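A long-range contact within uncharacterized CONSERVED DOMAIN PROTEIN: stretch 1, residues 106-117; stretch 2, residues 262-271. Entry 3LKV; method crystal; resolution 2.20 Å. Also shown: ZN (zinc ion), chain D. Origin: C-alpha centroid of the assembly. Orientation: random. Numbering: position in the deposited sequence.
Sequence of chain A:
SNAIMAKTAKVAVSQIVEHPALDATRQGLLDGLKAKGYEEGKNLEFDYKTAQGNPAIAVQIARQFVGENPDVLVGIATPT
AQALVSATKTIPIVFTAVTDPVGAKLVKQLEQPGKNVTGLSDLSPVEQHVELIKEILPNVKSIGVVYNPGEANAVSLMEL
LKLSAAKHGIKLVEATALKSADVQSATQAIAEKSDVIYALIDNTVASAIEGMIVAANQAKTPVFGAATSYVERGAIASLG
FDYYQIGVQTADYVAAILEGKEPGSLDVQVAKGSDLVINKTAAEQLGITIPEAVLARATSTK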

ATOM      1  N   LEU A 106       2.669 -30.067   1.562  1.00 21.20           N
ATOM      2  CA  LEU A 106       3.525 -29.059   1.013  1.00 21.67           C
ATOM      3  C   LEU A 106       4.991 -29.489   1.025  1.00 20.32           C
ATOM      4  O   LEU A 106       5.753 -29.150   0.104  1.00 20.64           O
ATOM      5  CB  LEU A 106       3.383 -27.809   1.863  1.00 21.83           C
ATOM      6  CG  LEU A 106       1.995 -27.249   1.986  1.00 24.06           C
ATOM      7  CD1 LEU A 106       2.102 -25.982   2.849  1.00 21.75           C
ATOM      8  CD2 LEU A 106       1.398 -27.006   0.571  1.00 20.13           C
ATOM      9  N   VAL A 107       5.389 -30.180   2.090  1.00 19.42           N
ATOM     10  CA  VAL A 107       6.705 -30.755   2.205  1.00 19.11           C
ATOM     11  C   VAL A 107       6.633 -32.209   2.719  1.00 21.31           C
ATOM     12  O   VAL A 107       5.724 -32.581   3.472  1.00 20.96           O
ATOM     13  CB  VAL A 107       7.607 -29.902   3.135  1.00 19.63           C
ATOM     14  CG1 VAL A 107       7.771 -28.443   2.604  1.00 17.11           C
ATOM     15  CG2 VAL A 107       7.106 -29.935   4.551  1.00 17.24           C
ATOM     16  N   LYS A 108       7.610 -33.034   2.344  1.00 23.03           N
ATOM     17  CA  LYS A 108       7.675 -34.403   2.869  1.00 24.19           C
ATOM     18  C   LYS A 108       8.044 -34.411   4.371  1.00 24.37           C
ATOM     19  O   LYS A 108       7.606 -35.257   5.143  1.00 24.86           O
ATOM     20  CB  LYS A 108       8.693 -35.198   2.048  1.00 25.12           C
ATOM     21  CG  LYS A 108       8.508 -36.718   2.252  1.00 28.96           C
ATOM     22  CD  LYS A 108       9.594 -37.595   1.623  0.40 28.20           C
ATOM     23  CE  LYS A 108       9.697 -38.907   2.416  0.40 28.27           C
ATOM     24  NZ  LYS A 108      10.366 -39.971   1.665  0.40 27.13           N
ATOM     25  N   GLN A 109       8.880 -33.472   4.780  1.00 24.24           N
ATOM     26  CA  GLN A 109       9.254 -33.327   6.194  1.00 24.20           C
ATOM     27  C   GLN A 109       9.795 -31.909   6.410  1.00 23.07           C
ATOM     28  O   GLN A 109      10.192 -31.231   5.477  1.00 21.66           O
ATOM     29  CB  GLN A 109      10.321 -34.380   6.615  1.00 25.30           C
ATOM     30  CG  GLN A 109      11.759 -34.156   6.063  1.00 25.62           C
ATOM     31  CD  GLN A 109      11.939 -34.676   4.635  1.00 29.25           C
ATOM     32  OE1 GLN A 109      11.437 -35.723   4.283  1.00 32.98           O
ATOM     33  NE2 GLN A 109      12.677 -33.953   3.827  1.00 29.35           N
ATOM     34  N   LEU A 110       9.844 -31.492   7.651  1.00 22.66           N
ATOM     35  CA  LEU A 110      10.297 -30.136   7.976  1.00 23.66           C
ATOM     36  C   LEU A 110      11.820 -29.925   7.797  1.00 22.69           C
ATOM     37  O   LEU A 110      12.233 -28.868   7.351  1.00 21.66           O
ATOM     38  CB  LEU A 110       9.870 -29.790   9.380  1.00 23.69           C
ATOM     39  CG  LEU A 110       8.358 -29.893   9.618  1.00 26.13           C
ATOM     40  CD1 LEU A 110       8.073 -29.695  11.131  1.00 29.90           C
ATOM     41  CD2 LEU A 110       7.578 -28.924   8.727  1.00 26.39           C
ATOM     42  N   GLU A 111      12.632 -30.942   8.101  1.00 22.50           N
ATOM     43  CA  GLU A 111      14.094 -30.831   7.960  1.00 21.73           C
ATOM     44  C   GLU A 111      14.517 -31.029   6.507  1.00 21.63           C
ATOM     45  O   GLU A 111      14.260 -32.061   5.922  1.00 21.73           O
ATOM     46  CB  GLU A 111      14.784 -31.862   8.870  1.00 22.55           C
ATOM     47  CG  GLU A 111      16.379 -31.862   8.879  1.00 22.03           C
ATOM     48  CD  GLU A 111      16.994 -30.530   9.383  1.00 22.93           C
ATOM     49  OE1 GLU A 111      16.307 -29.808  10.102  1.00 22.11           O
ATOM     50  OE2 GLU A 111      18.170 -30.187   9.043  1.00 20.20           O
ATOM     51  N   GLN A 112      15.157 -30.048   5.899  1.00 20.48           N
ATOM     52  CA  GLN A 112      15.673 -30.246   4.531  1.00 20.94           C
ATOM     53  C   GLN A 112      14.555 -30.727   3.529  1.00 20.92           C
ATOM     54  O   GLN A 112      14.619 -31.791   2.933  1.00 19.95           O
ATOM     55  CB  GLN A 112      16.882 -31.218   4.562  1.00 20.62           C
ATOM     56  CG  GLN A 112      18.167 -30.603   5.232  1.00 19.78           C
ATOM     57  CD  GLN A 112      18.584 -29.302   4.564  1.00 18.43           C
ATOM     58  OE1 GLN A 112      19.150 -29.317   3.472  1.00 21.26           O
ATOM     59  NE2 GLN A 112      18.289 -28.168   5.203  1.00 17.81           N
ATOM     60  N   PRO A 113      13.532 -29.912   3.348  1.00 20.79           N
ATOM     61  CA  PRO A 113      12.401 -30.386   2.579  1.00 20.45           C
ATOM     62  C   PRO A 113      12.763 -30.868   1.183  1.00 19.90           C
ATOM     63  O   PRO A 113      12.089 -31.729   0.638  1.00 19.56           O
ATOM     64  CB  PRO A 113      11.443 -29.200   2.552  1.00 20.81           C
ATOM     65  CG  PRO A 113      12.111 -28.081   3.301  1.00 22.84           C
ATOM     66  CD  PRO A 113      13.297 -28.626   4.017  1.00 21.10           C
ATOM     67  N   GLY A 114      13.790 -30.296   0.599  1.00 20.14           N
ATOM     68  CA  GLY A 114      14.467 -30.925  -0.542  1.00 20.31           C
ATOM     69  C   GLY A 114      13.843 -30.616  -1.898  1.00 20.45           C
ATOM     70  O   GLY A 114      14.396 -31.001  -2.878  1.00 19.78           O
ATOM     71  N   LYS A 115      12.706 -29.933  -1.985  1.00 20.08           N
ATOM     72  CA  LYS A 115      12.237 -29.584  -3.315  1.00 21.82           C
ATOM     73  C   LYS A 115      12.149 -28.056  -3.492  1.00 20.73           C
ATOM     74  O   LYS A 115      13.055 -27.351  -3.039  1.00 19.80           O
ATOM     75  CB  LYS A 115      10.937 -30.314  -3.615  1.00 22.64           C
ATOM     76  CG  LYS A 115      11.093 -31.826  -3.573  1.00 28.70           C
ATOM     77  CD  LYS A 115       9.680 -32.434  -3.546  1.00 37.01           C
ATOM     78  CE  LYS A 115       9.522 -33.581  -4.527  1.00 42.93           C
ATOM     79  NZ  LYS A 115       9.634 -34.895  -3.828  1.00 46.25           N
ATOM     80  N   ASN A 116      11.123 -27.547  -4.185  1.00 19.40           N
ATOM     81  CA  ASN A 116      11.002 -26.074  -4.358  1.00 19.31           C
ATOM     82  C   ASN A 116      10.231 -25.326  -3.260  1.00 18.18           C
ATOM     83  O   ASN A 116       9.917 -24.155  -3.399  1.00 18.90           O
ATOM     84  CB  ASN A 116      10.402 -25.749  -5.730  1.00 18.88           C
ATOM     85  CG  ASN A 116       8.923 -26.160  -5.835  1.00 18.59           C
ATOM     86  OD1 ASN A 116       8.532 -27.257  -5.450  1.00 19.00           O
ATOM     87  ND2 ASN A 116       8.126 -25.287  -6.372  1.00 14.66           N
ATOM     88  N   VAL A 117       9.944 -25.997  -2.159  1.00 18.46           N
ATOM     89  CA  VAL A 117       9.050 -25.487  -1.130  1.00 17.59           C
ATOM     90  C   VAL A 117       9.701 -25.454   0.245  1.00 18.60           C
ATOM     91  O   VAL A 117      10.373 -26.406   0.649  1.00 18.54           O
ATOM     92  CB  VAL A 117       7.776 -26.381  -1.004  1.00 17.22           C
ATOM     93  CG1 VAL A 117       6.693 -25.675  -0.114  1.00 17.38           C
ATOM     94  CG2 VAL A 117       7.198 -26.709  -2.382  1.00 16.81           C
ATOM     95  N   GLU A 262      18.762 -22.445  -2.443  1.00 17.50           N
ATOM     96  CA  GLU A 262      17.693 -23.377  -2.822  1.00 18.44           C
ATOM     97  C   GLU A 262      16.674 -23.439  -1.665  1.00 18.08           C
ATOM     98  O   GLU A 262      17.052 -23.661  -0.489  1.00 17.97           O
ATOM     99  CB  GLU A 262      18.255 -24.783  -3.014  1.00 19.96           C
ATOM    100  CG  GLU A 262      19.178 -24.962  -4.217  1.00 22.39           C
ATOM    101  CD  GLU A 262      18.395 -25.080  -5.483  1.00 22.56           C
ATOM    102  OE1 GLU A 262      17.122 -25.001  -5.418  1.00 27.14           O
ATOM    103  OE2 GLU A 262      19.041 -25.287  -6.531  1.00 24.94           O
ATOM    104  N   PRO A 263      15.400 -23.259  -1.969  1.00 17.64           N
ATOM    105  CA  PRO A 263      14.362 -23.352  -0.911  1.00 17.48           C
ATOM    106  C   PRO A 263      14.379 -24.714  -0.222  1.00 17.90           C
ATOM    107  O   PRO A 263      14.213 -24.797   0.989  1.00 18.18           O
ATOM    108  CB  PRO A 263      13.066 -23.153  -1.656  1.00 16.83           C
ATOM    109  CG  PRO A 263      13.401 -23.434  -3.130  1.00 18.63           C
ATOM    110  CD  PRO A 263      14.825 -23.013  -3.303  1.00 17.50           C
ATOM    111  N   GLY A 264      14.656 -25.777  -0.958  1.00 17.91           N
ATOM    112  CA  GLY A 264      14.653 -27.101  -0.330  1.00 18.39           C
ATOM    113  C   GLY A 264      15.764 -27.320   0.714  1.00 18.71           C
ATOM    114  O   GLY A 264      15.733 -28.306   1.442  1.00 16.84           O
ATOM    115  N   SER A 265      16.745 -26.409   0.766  1.00 19.30           N
ATOM    116  CA  SER A 265      17.873 -26.541   1.661  1.00 19.91           C
ATOM    117  C   SER A 265      17.577 -25.719   2.886  1.00 19.42           C
ATOM    118  O   SER A 265      18.392 -25.660   3.758  1.00 18.00           O
ATOM    119  CB  SER A 265      19.182 -26.025   1.025  1.00 20.69           C
ATOM    120  OG  SER A 265      19.219 -24.558   1.058  1.00 25.67           O
ATOM    121  N   LEU A 266      16.414 -25.066   2.943  1.00 18.73           N
ATOM    122  CA  LEU A 266      16.080 -24.285   4.124  1.00 18.28           C
ATOM    123  C   LEU A 266      15.062 -25.047   4.969  1.00 17.47           C
ATOM    124  O   LEU A 266      13.968 -25.381   4.488  1.00 18.28           O
ATOM    125  CB  LEU A 266      15.536 -22.934   3.740  1.00 17.31           C
ATOM    126  CG  LEU A 266      16.429 -22.030   2.898  1.00 19.45           C
ATOM    127  CD1 LEU A 266      15.696 -20.791   2.463  1.00 17.52           C
ATOM    128  CD2 LEU A 266      17.727 -21.606   3.636  1.00 15.67           C
ATOM    129  N   ASP A 267      15.425 -25.334   6.214  1.00 16.70           N
ATOM    130  CA  ASP A 267      14.511 -26.001   7.128  1.00 16.98           C
ATOM    131  C   ASP A 267      13.238 -25.183   7.381  1.00 16.45           C
ATOM    132  O   ASP A 267      13.278 -23.966   7.490  1.00 16.15           O
ATOM    133  CB  ASP A 267      15.147 -26.312   8.497  1.00 16.60           C
ATOM    134  CG  ASP A 267      16.370 -27.165   8.414  1.00 16.71           C
ATOM    135  OD1 ASP A 267      16.527 -27.966   7.417  1.00 14.84           O
ATOM    136  OD2 ASP A 267      17.219 -27.022   9.380  1.00 17.94           O
ATOM    137  N   VAL A 268      12.123 -25.872   7.524  1.00 16.80           N
ATOM    138  CA  VAL A 268      10.871 -25.237   7.865  1.00 17.33           C
ATOM    139  C   VAL A 268      10.905 -24.820   9.348  1.00 19.20           C
ATOM    140  O   VAL A 268      11.218 -25.594  10.213  1.00 19.44           O
ATOM    141  CB  VAL A 268       9.690 -26.180   7.592  1.00 17.73           C
ATOM    142  CG1 VAL A 268       8.356 -25.639   8.244  1.00 16.69           C
ATOM    143  CG2 VAL A 268       9.531 -26.379   6.140  1.00 14.49           C
ATOM    144  N   GLN A 269      10.540 -23.596   9.643  1.00 21.12           N
ATOM    145  CA  GLN A 269      10.572 -23.120  10.998  1.00 23.75           C
ATOM    146  C   GLN A 269       9.186 -23.229  11.623  1.00 24.09           C
ATOM    147  O   GLN A 269       8.185 -22.932  10.974  1.00 22.69           O
ATOM    148  CB  GLN A 269      10.988 -21.658  10.950  1.00 25.85           C
ATOM    149  CG  GLN A 269      11.163 -21.005  12.283  1.00 30.67           C
ATOM    150  CD  GLN A 269      12.488 -21.409  12.879  1.00 37.92           C
ATOM    151  OE1 GLN A 269      13.516 -21.415  12.170  1.00 39.05           O
ATOM    152  NE2 GLN A 269      12.474 -21.791  14.174  1.00 39.49           N
ATOM    153  N   VAL A 270       9.123 -23.639  12.885  1.00 24.97           N
ATOM    154  CA  VAL A 270       7.849 -23.687  13.588  1.00 26.82           C
ATOM    155  C   VAL A 270       7.760 -22.498  14.535  1.00 27.66           C
ATOM    156  O   VAL A 270       8.672 -22.276  15.285  1.00 27.72           O
ATOM    157  CB  VAL A 270       7.682 -25.044  14.325  1.00 28.01           C
ATOM    158  CG1 VAL A 270       6.292 -25.120  14.960  1.00 27.32           C
ATOM    159  CG2 VAL A 270       7.897 -26.242  13.323  1.00 27.99           C
ATOM    160  N   ALA A 271       6.702 -21.701  14.471  1.00 29.24           N
ATOM    161  CA  ALA A 271       6.549 -20.562  15.378  1.00 30.82           C
ATOM    162  C   ALA A 271       6.548 -20.993  16.854  1.00 33.22           C
ATOM    163  O   ALA A 271       6.121 -22.099  17.193  1.00 32.57           O
ATOM    164  CB  ALA A 271       5.296 -19.802  15.093  1.00 29.98           C
TER
HETATM  165 ZN    ZN D 402      18.578 -28.464   9.273  1.00 35.67          ZN
HETATM  166  O   HOH W   1      15.436 -26.234  -3.662  1.00 19.75           O

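The two stretches, at least 146 residues apart in sequence where they touch, run past one another in opposite directions: Leu-110 lies beside Val-268, Glu-111 beside Asp-267, and Gly-114 beside Gly-264, where the CA atoms approach to 3.8 Å. Together they bury 589 Å², although stretch 1 is mostly irregular and stretch 2 forms a short 3-10 segment at residues 263-265 and a strand at 269-270.

Two backbone hydrogen bonds pin this arrangement. Val-268 N donates to Leu-110 O at 3.0 Å in an almost linear geometry (174°), and Gly-114 N donates to Gly-264 O at 2.9 Å with a more bent angle of 146°. Close packing at the second site depends on Gly-264 having no side chain: an ideal CB there would lie 2.5 Å from Lys-115 O and 2.7 Å from Gly-114 C, both clashes. Gly-114, with phi at 86°, adopts a backbone conformation that itself favours glycine. Although Gly-264 N is 3.1 Å from Lys-115 O, the angle is too poor for a hydrogen bond. A water bridges the pair instead, accepting from Gly-264 N at 2.9 Å and donating to Lys-115 O at 2.7 Å; it also donates to Glu-262 OE1, again at 2.7 Å.

Side-chain polarity is concentrated around Gln-112 and Asp-267. The CA-to-CB bond of Gln-112 points away from stretch 2, but the end of the side chain comes nearer, and the amide NE2 donates both to Ser-265 O (2.9 Å) and to Asp-267 OD1 (2.8 Å). Asp-267 OD1 also accepts from the backbone Gln-112 N at 2.9 Å, so one carboxylate oxygen receives both main-chain and side-chain donors from a single residue.

The other oxygen of Asp-267 serves the metal. Zinc is bound by Asp-267 OD2 at 2.0 Å and by Glu-111 OE2 at 1.8 Å, linking the stretches through two carboxylates. Glu-111 OE1 and Asp-267 OD2 lie only 3.0 Å apart, as two acceptors with no hydrogen bond between them; the cation offsets the repulsion expected of such closely placed like charges.

Apolar contacts centre on Val-268, whose CA-to-CB bond points toward stretch 1. Its CG1 packs 3.4 Å from Leu-110 CD2, while its CG2 lies 4.2 Å from Pro-113 CG and 4.5 Å from Val-107 CG1. Leu-110 extends the patch, with CD1 4.1 Å from Val-270 CG2. A contact of a different kind closes the far end, where the ring of Pro-263 packs against the backbone, its CG 3.6 Å from Asn-116 O.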